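Local coordinates for protein TetR/AcrR family transcriptional regulator (Bradyrhizobium diazoefficiens, PDB 6G8G) that probably represses its target genes as a TetR-family DNA-binding regulator, and binds the flavonoid genistein, which likely lifts that repression, at residues D83-K88 / R98-Q103; Q103-F108 / S173-E178; A141-L146 / D163-A168. One frame throughout, in Å; residues are numbered along the deposited sequence.

How the contacts relate
All three contacts lie in the helical regulatory domain, and two helices tie them together. Helix 93-109 serves contacts 1 and 2, whose centres are 11 Å apart and which share Gln103; helix 164-176 serves contacts 2 and 3, with centres 14 Å apart. Helix 139-155 closes the circle: Arg145 of contact 3 gives a weak hydrogen bond to Leu84 O of contact 1, and the Phe100 ring packs on Leu146. Only contact 2 reaches the genistein pocket, the side chain of Phe108 lying about 4 Å from the ligand. The side chain of Ile143 in contact 3 is about 10 Å from genistein, and that of Leu84 in contact 1 is about 13 Å from genistein. Contacts 2 and 3 also touch the second subunit.

Contact 1: residues D83-K88 / R98-Q103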
ATOM      1  N   ASP A  83      -0.697   7.753 -19.755  1.00 74.71           N
ATOM      2  CA  ASP A  83      -2.116   7.547 -19.521  1.00 81.48           C
ATOM      3  C   ASP A  83      -2.711   8.530 -18.512  1.00 76.82           C
ATOM      4  O   ASP A  83      -3.890   8.434 -18.160  1.00 87.66           O
ATOM      5  CB  ASP A  83      -2.382   6.106 -19.038  1.00 93.51           C
ATOM      6  CG  ASP A  83      -1.869   5.042 -20.018  1.00106.39           C
ATOM      7  OD1 ASP A  83      -1.488   5.389 -21.166  1.00105.58           O
ATOM      8  OD2 ASP A  83      -1.844   3.854 -19.618  1.00116.98           O
ATOM      9  N   LEU A  84      -1.901   9.403 -17.945  1.00 72.30           N
ATOM     10  CA  LEU A  84      -2.451  10.322 -16.956  1.00 75.28           C
ATOM     11  C   LEU A  84      -2.707  11.611 -17.684  1.00 73.46           C
ATOM     12  O   LEU A  84      -1.872  12.010 -18.471  1.00 79.81           O
ATOM     13  CB  LEU A  84      -1.500  10.529 -15.742  1.00 74.23           C
ATOM     14  CG  LEU A  84      -1.621   9.745 -14.418  1.00 76.94           C
ATOM     15  CD1 LEU A  84      -2.113   8.327 -14.629  1.00 81.19           C
ATOM     16  CD2 LEU A  84      -0.327   9.720 -13.629  1.00 77.50           C
ATOM     17  N   PRO A  85      -3.828  12.300 -17.397  1.00 73.90           N
ATOM     18  CA  PRO A  85      -4.038  13.600 -18.046  1.00 71.40           C
ATOM     19  C   PRO A  85      -3.082  14.665 -17.541  1.00 73.67           C
ATOM     20  O   PRO A  85      -2.407  14.472 -16.505  1.00 74.69           O
ATOM     21  CB  PRO A  85      -5.468  13.990 -17.671  1.00 68.09           C
ATOM     22  CG  PRO A  85      -5.916  13.041 -16.630  1.00 68.48           C
ATOM     23  CD  PRO A  85      -4.829  12.032 -16.353  1.00 70.28           C
ATOM     24  N   VAL A  86      -2.947  15.726 -18.327  1.00 76.98           N
ATOM     25  CA  VAL A  86      -2.324  16.940 -17.839  1.00 82.47           C
ATOM     26  C   VAL A  86      -3.475  17.876 -17.434  1.00 76.80           C
ATOM     27  O   VAL A  86      -4.189  18.400 -18.289  1.00 78.16           O
ATOM     28  CB  VAL A  86      -1.404  17.637 -18.874  1.00 81.69           C
ATOM     29  CG1 VAL A  86      -0.868  18.944 -18.275  1.00 82.70           C
ATOM     30  CG2 VAL A  86      -0.246  16.729 -19.283  1.00 75.77           C
ATOM     31  N   PRO A  87      -3.652  18.084 -16.136  1.00 67.37           N
ATOM     32  CA  PRO A  87      -4.846  18.744 -15.681  1.00 70.46           C
ATOM     33  C   PRO A  87      -4.783  20.228 -15.978  1.00 73.03           C
ATOM     34  O   PRO A  87      -3.689  20.805 -15.906  1.00 71.83           O
ATOM     35  CB  PRO A  87      -4.856  18.478 -14.177  1.00 70.30           C
ATOM     36  CG  PRO A  87      -3.616  17.724 -13.851  1.00 70.49           C
ATOM     37  CD  PRO A  87      -2.722  17.783 -15.042  1.00 70.49           C
ATOM     38  N   LYS A  88      -5.932  20.803 -16.347  1.00 69.25           N
ATOM     39  CA  LYS A  88      -6.019  22.175 -16.829  1.00 75.47           C
ATOM     40  C   LYS A  88      -7.027  22.941 -16.030  1.00 76.74           C
ATOM     41  O   LYS A  88      -8.164  22.512 -15.854  1.00 80.07           O
ATOM     42  CB  LYS A  88      -6.454  22.228 -18.306  1.00 83.28           C
ATOM     43  CG  LYS A  88      -5.298  22.258 -19.315  1.00 95.57           C
ATOM     44  CD  LYS A  88      -5.304  21.080 -20.312  1.00109.67           C
ATOM     45  CE  LYS A  88      -6.629  20.873 -21.056  1.00110.84           C
ATOM     46  NZ  LYS A  88      -6.779  21.733 -22.255  1.00109.16           N
ATOM     47  N   ARG A  98     -10.801  15.742 -10.482  1.00 51.31           N
ATOM     48  CA  ARG A  98     -11.651  14.593 -10.497  1.00 55.29           C
ATOM     49  C   ARG A  98     -11.160  13.720 -11.612  1.00 59.02           C
ATOM     50  O   ARG A  98     -11.042  12.505 -11.462  1.00 60.40           O
ATOM     51  CB  ARG A  98     -13.115  15.017 -10.648  1.00 60.61           C
ATOM     52  CG  ARG A  98     -14.078  13.862 -10.708  1.00 69.34           C
ATOM     53  CD  ARG A  98     -15.567  14.227 -10.750  1.00 73.20           C
ATOM     54  NE  ARG A  98     -15.972  15.032  -9.608  1.00 73.14           N
ATOM     55  CZ  ARG A  98     -16.283  16.320  -9.647  1.00 78.74           C
ATOM     56  NH1 ARG A  98     -16.259  17.000 -10.802  1.00 82.82           N
ATOM     57  NH2 ARG A  98     -16.631  16.919  -8.518  1.00 73.84           N
ATOM     58  N   ASP A  99     -10.788  14.329 -12.727  1.00 65.47           N
ATOM     59  CA  ASP A  99     -10.342  13.547 -13.884  1.00 66.40           C
ATOM     60  C   ASP A  99      -8.966  12.878 -13.611  1.00 58.17           C
ATOM     61  O   ASP A  99      -8.734  11.720 -13.938  1.00 49.27           O
ATOM     62  CB  ASP A  99     -10.320  14.437 -15.128  1.00 78.94           C
ATOM     63  CG  ASP A  99      -9.873  13.689 -16.389  1.00105.79           C
ATOM     64  OD1 ASP A  99     -10.288  12.515 -16.577  1.00133.04           O
ATOM     65  OD2 ASP A  99      -9.085  14.258 -17.183  1.00113.97           O
ATOM     66  N   PHE A 100      -8.081  13.609 -12.966  1.00 54.30           N
ATOM     67  CA  PHE A 100      -6.780  13.073 -12.651  1.00 52.15           C
ATOM     68  C   PHE A 100      -6.931  11.900 -11.691  1.00 52.13           C
ATOM     69  O   PHE A 100      -6.340  10.839 -11.872  1.00 47.80           O
ATOM     70  CB  PHE A 100      -5.918  14.176 -12.037  1.00 52.18           C
ATOM     71  CG  PHE A 100      -4.481  13.785 -11.847  1.00 53.90           C
ATOM     72  CD1 PHE A 100      -3.559  13.990 -12.860  1.00 57.09           C
ATOM     73  CD2 PHE A 100      -4.053  13.205 -10.675  1.00 53.50           C
ATOM     74  CE1 PHE A 100      -2.236  13.629 -12.708  1.00 56.24           C
ATOM     75  CE2 PHE A 100      -2.723  12.854 -10.513  1.00 56.51           C
ATOM     76  CZ  PHE A 100      -1.812  13.055 -11.532  1.00 54.13           C
ATOM     77  N   ALA A 101      -7.746  12.103 -10.664  1.00 51.67           N
ATOM     78  CA  ALA A 101      -8.021  11.041  -9.729  1.00 54.79           C
ATOM     79  C   ALA A 101      -8.548   9.817 -10.442  1.00 53.72           C
ATOM     80  O   ALA A 101      -8.092   8.717 -10.195  1.00 54.04           O
ATOM     81  CB  ALA A 101      -9.020  11.507  -8.695  1.00 59.03           C
ATOM     82  N   ARG A 102      -9.511  10.001 -11.326  1.00 53.66           N
ATOM     83  CA  ARG A 102     -10.102   8.851 -11.996  1.00 54.30           C
ATOM     84  C   ARG A 102      -9.046   8.056 -12.727  1.00 53.95           C
ATOM     85  O   ARG A 102      -9.038   6.857 -12.655  1.00 49.98           O
ATOM     86  CB  ARG A 102     -11.215   9.285 -12.944  1.00 56.73           C
ATOM     87  CG  ARG A 102     -12.113   8.144 -13.406  1.00 58.70           C
ATOM     88  CD  ARG A 102     -13.256   8.613 -14.320  1.00 63.19           C
ATOM     89  NE  ARG A 102     -14.224   9.538 -13.682  1.00 62.08           N
ATOM     90  CZ  ARG A 102     -14.230  10.870 -13.802  1.00 62.46           C
ATOM     91  NH1 ARG A 102     -13.324  11.516 -14.534  1.00 64.22           N
ATOM     92  NH2 ARG A 102     -15.153  11.578 -13.177  1.00 62.64           N
ATOM     93  N   GLN A 103      -8.122   8.715 -13.411  1.00 65.13           N
ATOM     94  CA  GLN A 103      -7.125   7.964 -14.193  1.00 65.56           C
ATOM     95  C   GLN A 103      -6.151   7.292 -13.258  1.00 61.61           C
ATOM     96  O   GLN A 103      -5.722   6.184 -13.508  1.00 68.61           O
ATOM     97  CB  GLN A 103      -6.395   8.853 -15.206  1.00 73.05           C
ATOM     98  CG  GLN A 103      -7.272   9.473 -16.319  1.00 82.35           C
ATOM     99  CD  GLN A 103      -8.365   8.558 -16.845  1.00 88.50           C
ATOM    100  OE1 GLN A 103      -9.560   8.916 -16.812  1.00102.30           O
ATOM    101  NE2 GLN A 103      -7.982   7.371 -17.307  1.00 88.47           N
TER
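Among the backbone atoms of residues 98-103, Arg98 O is held by one bond, from Arg102 N at 2.9 Å, and the next bond along the helix, from Gln103 N to Asp99 O, sets Asp99 and Gln103 one turn apart on the same side of helix 93-109. This is the helical ligand-binding domain of a TetR-type regulator, and across that side runs the extended linker that follows helix 65-82. Pro85 fits between the two polar side chains: its CG touches Asp99 OD2 at 3.4 Å, while its CD lies 3.5 Å from Gln103 CG. The rigid ring offers only carbon here, so it meets the aliphatic part of the glutamine, whose chain bends at chi2 (-38°). Asp99, with CG anti to its backbone N (chi1 -180°), brings one carboxylate oxygen to the proline; the other makes a long salt bridge to Arg102. Deeper in, Phe100 is also anti to its N and reaches Leu84 and Pro87 obliquely, with Leu84 CD2 4.2 Å from Phe100 CZ. Flat and wholly apolar, it suits a buried place between linker and core, where Leu172 of helix 164-176 also touches it. Arg98 and Arg102 turn instead to salt bridges with Glu200 and Glu196 of helix 192-210. At the ring edge, in its plane, Pro85 O stands 3.9 Å from Phe100 CD1.

Contact 2: residues Q103-F108 / S173-E178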
ATOM      1  N   GLN A 103      -8.122   8.715 -13.411  1.00 65.13           N
ATOM      2  CA  GLN A 103      -7.125   7.964 -14.193  1.00 65.56           C
ATOM      3  C   GLN A 103      -6.151   7.292 -13.258  1.00 61.61           C
ATOM      4  O   GLN A 103      -5.722   6.184 -13.508  1.00 68.61           O
ATOM      5  CB  GLN A 103      -6.395   8.853 -15.206  1.00 73.05           C
ATOM      6  CG  GLN A 103      -7.272   9.473 -16.319  1.00 82.35           C
ATOM      7  CD  GLN A 103      -8.365   8.558 -16.845  1.00 88.50           C
ATOM      8  OE1 GLN A 103      -9.560   8.916 -16.812  1.00102.30           O
ATOM      9  NE2 GLN A 103      -7.982   7.371 -17.307  1.00 88.47           N
ATOM     10  N   TYR A 104      -5.847   7.949 -12.144  1.00 58.39           N
ATOM     11  CA  TYR A 104      -4.944   7.399 -11.117  1.00 52.31           C
ATOM     12  C   TYR A 104      -5.462   6.098 -10.531  1.00 51.41           C
ATOM     13  O   TYR A 104      -4.737   5.122 -10.433  1.00 57.63           O
ATOM     14  CB  TYR A 104      -4.812   8.413 -10.004  1.00 51.94           C
ATOM     15  CG  TYR A 104      -3.929   8.028  -8.885  1.00 48.54           C
ATOM     16  CD1 TYR A 104      -2.608   7.701  -9.110  1.00 52.97           C
ATOM     17  CD2 TYR A 104      -4.389   8.021  -7.607  1.00 49.21           C
ATOM     18  CE1 TYR A 104      -1.766   7.364  -8.070  1.00 52.02           C
ATOM     19  CE2 TYR A 104      -3.567   7.674  -6.543  1.00 54.23           C
ATOM     20  CZ  TYR A 104      -2.251   7.363  -6.775  1.00 55.53           C
ATOM     21  OH  TYR A 104      -1.453   6.975  -5.729  1.00 51.95           O
ATOM     22  N   LEU A 105      -6.735   6.059 -10.189  1.00 49.62           N
ATOM     23  CA  LEU A 105      -7.288   4.845  -9.654  1.00 52.06           C
ATOM     24  C   LEU A 105      -7.389   3.749 -10.681  1.00 54.70           C
ATOM     25  O   LEU A 105      -7.343   2.586 -10.309  1.00 57.23           O
ATOM     26  CB  LEU A 105      -8.668   5.085  -9.047  1.00 53.56           C
ATOM     27  CG  LEU A 105      -8.643   6.008  -7.843  1.00 52.79           C
ATOM     28  CD1 LEU A 105     -10.033   6.106  -7.264  1.00 52.95           C
ATOM     29  CD2 LEU A 105      -7.680   5.553  -6.760  1.00 54.12           C
ATOM     30  N   HIS A 106      -7.568   4.087 -11.952  1.00 56.54           N
ATOM     31  CA  HIS A 106      -7.628   3.063 -12.979  1.00 65.39           C
ATOM     32  C   HIS A 106      -6.424   2.119 -12.858  1.00 61.35           C
ATOM     33  O   HIS A 106      -6.536   0.882 -12.944  1.00 53.32           O
ATOM     34  CB  HIS A 106      -7.607   3.783 -14.352  1.00 76.54           C
ATOM     35  CG  HIS A 106      -7.547   2.878 -15.542  1.00 89.61           C
ATOM     36  ND1 HIS A 106      -8.637   2.184 -16.028  1.00 96.75           N
ATOM     37  CD2 HIS A 106      -6.507   2.574 -16.359  1.00 94.97           C
ATOM     38  CE1 HIS A 106      -8.260   1.475 -17.085  1.00101.75           C
ATOM     39  NE2 HIS A 106      -6.974   1.694 -17.303  1.00 98.72           N
ATOM     40  N   THR A 107      -5.262   2.713 -12.655  1.00 60.16           N
ATOM     41  CA  THR A 107      -4.055   1.926 -12.503  1.00 59.22           C
ATOM     42  C   THR A 107      -4.163   0.881 -11.436  1.00 55.15           C
ATOM     43  O   THR A 107      -3.673  -0.218 -11.571  1.00 61.59           O
ATOM     44  CB  THR A 107      -2.918   2.845 -12.026  1.00 60.99           C
ATOM     45  OG1 THR A 107      -2.513   3.655 -13.121  1.00 59.15           O
ATOM     46  CG2 THR A 107      -1.722   2.059 -11.470  1.00 67.45           C
ATOM     47  N   PHE A 108      -4.695   1.265 -10.313  1.00 56.26           N
ATOM     48  CA  PHE A 108      -4.785   0.321  -9.206  1.00 58.66           C
ATOM     49  C   PHE A 108      -5.785  -0.757  -9.464  1.00 53.60           C
ATOM     50  O   PHE A 108      -5.523  -1.920  -9.210  1.00 56.20           O
ATOM     51  CB  PHE A 108      -5.201   1.032  -7.937  1.00 59.21           C
ATOM     52  CG  PHE A 108      -4.105   1.748  -7.306  1.00 56.42           C
ATOM     53  CD1 PHE A 108      -3.204   1.063  -6.566  1.00 60.29           C
ATOM     54  CD2 PHE A 108      -3.964   3.108  -7.454  1.00 61.21           C
ATOM     55  CE1 PHE A 108      -2.158   1.727  -5.939  1.00 66.05           C
ATOM     56  CE2 PHE A 108      -2.914   3.792  -6.857  1.00 64.78           C
ATOM     57  CZ  PHE A 108      -2.005   3.094  -6.082  1.00 60.67           C
ATOM     58  N   SER A 173      -3.105  10.243  -1.363  1.00 50.52           N
ATOM     59  CA  SER A 173      -3.424   9.401  -0.208  1.00 50.26           C
ATOM     60  C   SER A 173      -4.924   9.399   0.119  1.00 46.00           C
ATOM     61  O   SER A 173      -5.460   8.361   0.425  1.00 41.10           O
ATOM     62  CB  SER A 173      -2.648   9.840   1.002  1.00 51.73           C
ATOM     63  OG  SER A 173      -1.272   9.772   0.685  1.00 55.14           O
ATOM     64  N   LEU A 174      -5.598  10.535   0.002  1.00 44.01           N
ATOM     65  CA  LEU A 174      -7.015  10.572   0.293  1.00 47.08           C
ATOM     66  C   LEU A 174      -7.838   9.748  -0.677  1.00 49.88           C
ATOM     67  O   LEU A 174      -8.692   8.983  -0.284  1.00 57.78           O
ATOM     68  CB  LEU A 174      -7.535  11.986   0.275  1.00 46.81           C
ATOM     69  CG  LEU A 174      -7.023  12.771   1.465  1.00 49.81           C
ATOM     70  CD1 LEU A 174      -7.248  14.249   1.254  1.00 48.98           C
ATOM     71  CD2 LEU A 174      -7.713  12.295   2.741  1.00 53.88           C
ATOM     72  N   VAL A 175      -7.556   9.906  -1.947  1.00 55.21           N
ATOM     73  CA  VAL A 175      -8.343   9.329  -3.013  1.00 53.96           C
ATOM     74  C   VAL A 175      -8.084   7.841  -3.076  1.00 52.46           C
ATOM     75  O   VAL A 175      -8.969   7.037  -3.345  1.00 47.64           O
ATOM     76  CB  VAL A 175      -7.949  10.039  -4.313  1.00 56.26           C
ATOM     77  CG1 VAL A 175      -7.869   9.086  -5.480  1.00 63.31           C
ATOM     78  CG2 VAL A 175      -8.938  11.137  -4.599  1.00 58.75           C
ATOM     79  N   ARG A 176      -6.831   7.492  -2.859  1.00 51.42           N
ATOM     80  CA  ARG A 176      -6.391   6.103  -2.891  1.00 52.81           C
ATOM     81  C   ARG A 176      -6.929   5.392  -1.673  1.00 52.54           C
ATOM     82  O   ARG A 176      -7.373   4.277  -1.746  1.00 59.52           O
ATOM     83  CB  ARG A 176      -4.854   6.118  -2.858  1.00 53.35           C
ATOM     84  CG  ARG A 176      -4.172   4.793  -2.933  1.00 50.80           C
ATOM     85  CD  ARG A 176      -2.693   4.996  -3.140  1.00 49.56           C
ATOM     86  NE  ARG A 176      -2.043   5.489  -1.941  1.00 51.16           N
ATOM     87  CZ  ARG A 176      -1.313   6.593  -1.859  1.00 47.95           C
ATOM     88  NH1 ARG A 176      -1.127   7.366  -2.907  1.00 55.27           N
ATOM     89  NH2 ARG A 176      -0.756   6.922  -0.716  1.00 47.95           N
ATOM     90  N   GLY A 177      -6.850   6.070  -0.541  1.00 53.85           N
ATOM     91  CA  GLY A 177      -7.240   5.544   0.742  1.00 53.66           C
ATOM     92  C   GLY A 177      -6.773   4.139   0.983  1.00 54.23           C
ATOM     93  O   GLY A 177      -5.590   3.853   1.071  1.00 57.43           O
ATOM     94  N   GLU A 178      -7.756   3.274   1.006  1.00 57.46           N
ATOM     95  CA  GLU A 178      -7.648   1.936   1.484  1.00 58.77           C
ATOM     96  C   GLU A 178      -7.680   0.947   0.313  1.00 59.66           C
ATOM     97  O   GLU A 178      -7.596  -0.257   0.522  1.00 56.09           O
ATOM     98  CB  GLU A 178      -8.913   1.700   2.269  1.00 64.81           C
ATOM     99  CG  GLU A 178      -8.767   1.122   3.631  1.00 72.52           C
ATOM    100  CD  GLU A 178     -10.135   0.675   4.150  1.00 75.73           C
ATOM    101  OE1 GLU A 178     -11.193   0.938   3.490  1.00 58.85           O
ATOM    102  OE2 GLU A 178     -10.122   0.043   5.231  1.00 87.33           O
TER
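Beside the genistein pocket of this TetR-type regulatory domain, helix 93-109 meets the C-terminal end of helix 164-176, and a buried arginine joins the two. Arg176 leaves its helix with CG anti to the backbone N (chi1 -178°), runs extended and then bends at chi3 (72°), which brings NH1 to the hydroxyl of Tyr104. The bond from Arg176 NH1 to Tyr104 OH measures 2.9 Å with an N-H...O angle of 151°, and the oxygen lies close to the guanidinium plane, where the N-H of NH1 points. Tyr104, also anti to its N, presents its ring edge-on to NH1. Tyrosine suits the place because its ring is long enough to carry the hydroxyl across to helix 164-176, where the oxygen accepts a hydrogen bond from a charged group, which would probably polarise the phenol. The other terminal nitrogen, NH2, makes a weak hydrogen bond to Gly177 O of the second subunit, so one side chain links helix packing to the dimer interface. An alanine in place of Arg176 would remove the donor nitrogens and the CD methylene, and would probably weaken both ties and leave the Phe108 ring less firmly packed. That ring touches genistein and receives Arg176 CD obliquely, 3.6 Å from Phe108 CZ; its CE2 edge also sits 3.6 Å above one face of the Tyr104 ring. Alongside the polar pair, branched Leu105 and Val175 fill the apolar layer, with Leu105 CD2 3.8 Å from Val175 CG1. Gly177, just past the helix end, has a positive phi, a conformation that favours glycine, and its N bonds to Ser173 O at 2.8 Å.

Contact 3: residues A141-L146 / D163-A168; sequences ATIRRL and DPMEAA
The smallest side chain makes the central bump. Ala168 CB points from helix 164-176 into a hollow on helix 139-155 bordered by Ile143 and Leu146, which are one turn apart. The floor of this hollow is backbone: Ala168 CB lies 3.5 Å from Ile143 O, and alanine adds nothing beyond CB to push the helices apart. On one side stands Ile143 CG2, 4.0 Å from Ala168 CB; on the other is Leu146, anti to its N (chi1 179°), whose CD2 reaches past the methyl to lie 3.9 Å from Ala168 O. So close a fit lets the backbones come together, and the axes of the two short helical segments pass 8.4 Å apart at a steep 113°. Both belong to the all-helical regulatory domain of the TetR family, where helix 164-176 also meets the second subunit; Ile143 itself packs on Glu178 of that subunit, and Glu166 on its Ala201. One turn before Ala168, residue 165, a selenomethionine, provides the second bump. Its long, unbranched chain bends at chi3 (62°), so that CE settles in the notch between Ile143 and Arg144, with Met165 CE 3.7 Å from Ile143 CG2. Those two side chains cross at about a right angle, whereas Arg144 lies alongside Met165, both pointing the same way, and lends only its methylene CG, 4.1 Å from Met165 CE. The charged end of Arg144 bends away at chi3, covers Ala141 CA with a guanidinium face, and its NH1 hydrogen-bonds to Glu136 O. Asp163 suits the N-cap of helix 164-176, its short carboxylate accepting weakly from first-turn N-H groups that lack a backbone acceptor: Met165 N to Asp163 OD1, and Glu166 N to Asp163 OD2 at 3.2 Å.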
ATOM      1  N   ALA A 141       6.754  10.244  -9.679  1.00 48.35           N
ATOM      2  CA  ALA A 141       6.495  11.025 -10.889  1.00 50.39           C
ATOM      3  C   ALA A 141       5.068  11.516 -10.926  1.00 50.65           C
ATOM      4  O   ALA A 141       4.799  12.662 -11.304  1.00 54.72           O
ATOM      5  CB  ALA A 141       6.788  10.206 -12.129  1.00 49.69           C
ATOM      6  N   THR A 142       4.154  10.646 -10.543  1.00 49.28           N
ATOM      7  CA  THR A 142       2.766  11.030 -10.436  1.00 53.84           C
ATOM      8  C   THR A 142       2.585  12.187  -9.465  1.00 53.09           C
ATOM      9  O   THR A 142       1.876  13.155  -9.740  1.00 51.39           O
ATOM     10  CB  THR A 142       1.916   9.851  -9.956  1.00 54.30           C
ATOM     11  OG1 THR A 142       1.994   8.803 -10.919  1.00 57.67           O
ATOM     12  CG2 THR A 142       0.473  10.263  -9.806  1.00 58.76           C
ATOM     13  N   ILE A 143       3.222  12.097  -8.316  1.00 52.94           N
ATOM     14  CA  ILE A 143       3.149  13.208  -7.380  1.00 54.18           C
ATOM     15  C   ILE A 143       3.638  14.524  -8.016  1.00 52.69           C
ATOM     16  O   ILE A 143       2.971  15.541  -7.902  1.00 54.43           O
ATOM     17  CB  ILE A 143       3.967  12.899  -6.121  1.00 57.66           C
ATOM     18  CG1 ILE A 143       3.290  11.810  -5.294  1.00 56.63           C
ATOM     19  CG2 ILE A 143       4.166  14.144  -5.265  1.00 56.78           C
ATOM     20  CD1 ILE A 143       4.164  11.272  -4.164  1.00 56.27           C
ATOM     21  N   ARG A 144       4.784  14.490  -8.680  1.00 54.09           N
ATOM     22  CA  ARG A 144       5.345  15.682  -9.303  1.00 57.45           C
ATOM     23  C   ARG A 144       4.436  16.304 -10.339  1.00 56.37           C
ATOM     24  O   ARG A 144       4.302  17.515 -10.372  1.00 57.09           O
ATOM     25  CB  ARG A 144       6.679  15.368  -9.934  1.00 66.94           C
ATOM     26  CG  ARG A 144       7.770  15.143  -8.906  1.00 80.49           C
ATOM     27  CD  ARG A 144       9.121  14.722  -9.435  1.00 88.63           C
ATOM     28  NE  ARG A 144       9.214  13.983 -10.711  1.00 93.31           N
ATOM     29  CZ  ARG A 144       9.643  12.726 -10.895  1.00 98.99           C
ATOM     30  NH1 ARG A 144      10.023  11.926  -9.875  1.00 96.22           N
ATOM     31  NH2 ARG A 144       9.683  12.252 -12.143  1.00 98.31           N
ATOM     32  N   ARG A 145       3.795  15.494 -11.175  1.00 56.06           N
ATOM     33  CA  ARG A 145       2.871  16.033 -12.175  1.00 58.04           C
ATOM     34  C   ARG A 145       1.744  16.761 -11.535  1.00 57.37           C
ATOM     35  O   ARG A 145       1.330  17.815 -11.991  1.00 60.31           O
ATOM     36  CB  ARG A 145       2.283  14.944 -13.052  1.00 64.66           C
ATOM     37  CG  ARG A 145       3.175  14.620 -14.222  1.00 79.66           C
ATOM     38  CD  ARG A 145       2.854  13.259 -14.762  1.00 92.71           C
ATOM     39  NE  ARG A 145       1.505  13.117 -15.282  1.00101.65           N
ATOM     40  CZ  ARG A 145       1.182  13.193 -16.570  1.00104.08           C
ATOM     41  NH1 ARG A 145       2.075  13.525 -17.488  1.00 96.97           N
ATOM     42  NH2 ARG A 145      -0.075  12.974 -16.917  1.00112.09           N
ATOM     43  N   LEU A 146       1.185  16.162 -10.497  1.00 58.76           N
ATOM     44  CA  LEU A 146       0.043  16.761  -9.851  1.00 59.26           C
ATOM     45  C   LEU A 146       0.501  18.017  -9.165  1.00 58.40           C
ATOM     46  O   LEU A 146      -0.195  19.013  -9.156  1.00 56.51           O
ATOM     47  CB  LEU A 146      -0.567  15.787  -8.861  1.00 58.47           C
ATOM     48  CG  LEU A 146      -1.774  16.338  -8.120  1.00 59.69           C
ATOM     49  CD1 LEU A 146      -2.832  16.815  -9.078  1.00 61.20           C
ATOM     50  CD2 LEU A 146      -2.347  15.282  -7.197  1.00 64.29           C
ATOM     51  N   ASP A 163       3.397  23.559   0.606  1.00 78.02           N
ATOM     52  CA  ASP A 163       4.255  22.769  -0.317  1.00 73.84           C
ATOM     53  C   ASP A 163       3.429  21.925  -1.295  1.00 67.10           C
ATOM     54  O   ASP A 163       2.578  21.131  -0.883  1.00 73.29           O
ATOM     55  CB  ASP A 163       5.241  21.871   0.468  1.00 75.94           C
ATOM     56  CG  ASP A 163       6.008  20.878  -0.430  1.00 82.16           C
ATOM     57  OD1 ASP A 163       6.386  21.232  -1.574  1.00 89.59           O
ATOM     58  OD2 ASP A 163       6.264  19.744   0.032  1.00 81.27           O
ATOM     59  N   PRO A 164       3.671  22.097  -2.588  1.00 64.49           N
ATOM     60  CA  PRO A 164       2.875  21.426  -3.607  1.00 68.34           C
ATOM     61  C   PRO A 164       3.039  19.905  -3.663  1.00 68.16           C
ATOM     62  O   PRO A 164       2.069  19.199  -3.928  1.00 71.16           O
ATOM     63  CB  PRO A 164       3.362  22.064  -4.905  1.00 70.16           C
ATOM     64  CG  PRO A 164       4.693  22.644  -4.579  1.00 70.16           C
ATOM     65  CD  PRO A 164       4.555  23.105  -3.172  1.00 68.55           C
HETATM   66  N   MSE A 165       4.220  19.398  -3.359  1.00 68.28           N
HETATM   67  CA  MSE A 165       4.404  17.943  -3.315  1.00 65.45           C
HETATM   68  C   MSE A 165       3.682  17.343  -2.131  1.00 63.58           C
HETATM   69  O   MSE A 165       3.018  16.327  -2.255  1.00 59.63           O
HETATM   70  CB  MSE A 165       5.886  17.629  -3.313  1.00 65.08           C
HETATM   71  CG  MSE A 165       6.364  17.880  -4.733  1.00 71.55           C
HETATM   72 SE   MSE A 165       8.097  17.001  -5.058  1.00 89.61          SE
HETATM   73  CE  MSE A 165       7.674  15.107  -4.796  1.00 89.40           C
ATOM     74  N   GLU A 166       3.808  17.976  -0.977  1.00 61.22           N
ATOM     75  CA  GLU A 166       3.096  17.549   0.177  1.00 60.70           C
ATOM     76  C   GLU A 166       1.620  17.503  -0.167  1.00 54.59           C
ATOM     77  O   GLU A 166       0.947  16.536   0.133  1.00 54.18           O
ATOM     78  CB  GLU A 166       3.398  18.496   1.350  1.00 67.74           C
ATOM     79  CG  GLU A 166       2.729  18.141   2.682  1.00 75.33           C
ATOM     80  CD  GLU A 166       3.261  18.929   3.875  1.00 86.33           C
ATOM     81  OE1 GLU A 166       3.093  20.184   3.914  1.00 91.24           O
ATOM     82  OE2 GLU A 166       3.866  18.270   4.761  1.00 84.45           O
ATOM     83  N   ALA A 167       1.115  18.546  -0.808  1.00 54.71           N
ATOM     84  CA  ALA A 167      -0.325  18.615  -1.087  1.00 54.79           C
ATOM     85  C   ALA A 167      -0.731  17.582  -2.102  1.00 52.83           C
ATOM     86  O   ALA A 167      -1.785  16.987  -1.998  1.00 51.01           O
ATOM     87  CB  ALA A 167      -0.716  19.984  -1.570  1.00 55.03           C
ATOM     88  N   ALA A 168       0.109  17.363  -3.088  1.00 53.09           N
ATOM     89  CA  ALA A 168      -0.190  16.357  -4.088  1.00 53.86           C
ATOM     90  C   ALA A 168      -0.279  15.008  -3.411  1.00 54.69           C
ATOM     91  O   ALA A 168      -1.192  14.226  -3.655  1.00 56.91           O
ATOM     92  CB  ALA A 168       0.884  16.348  -5.162  1.00 55.04           C
TER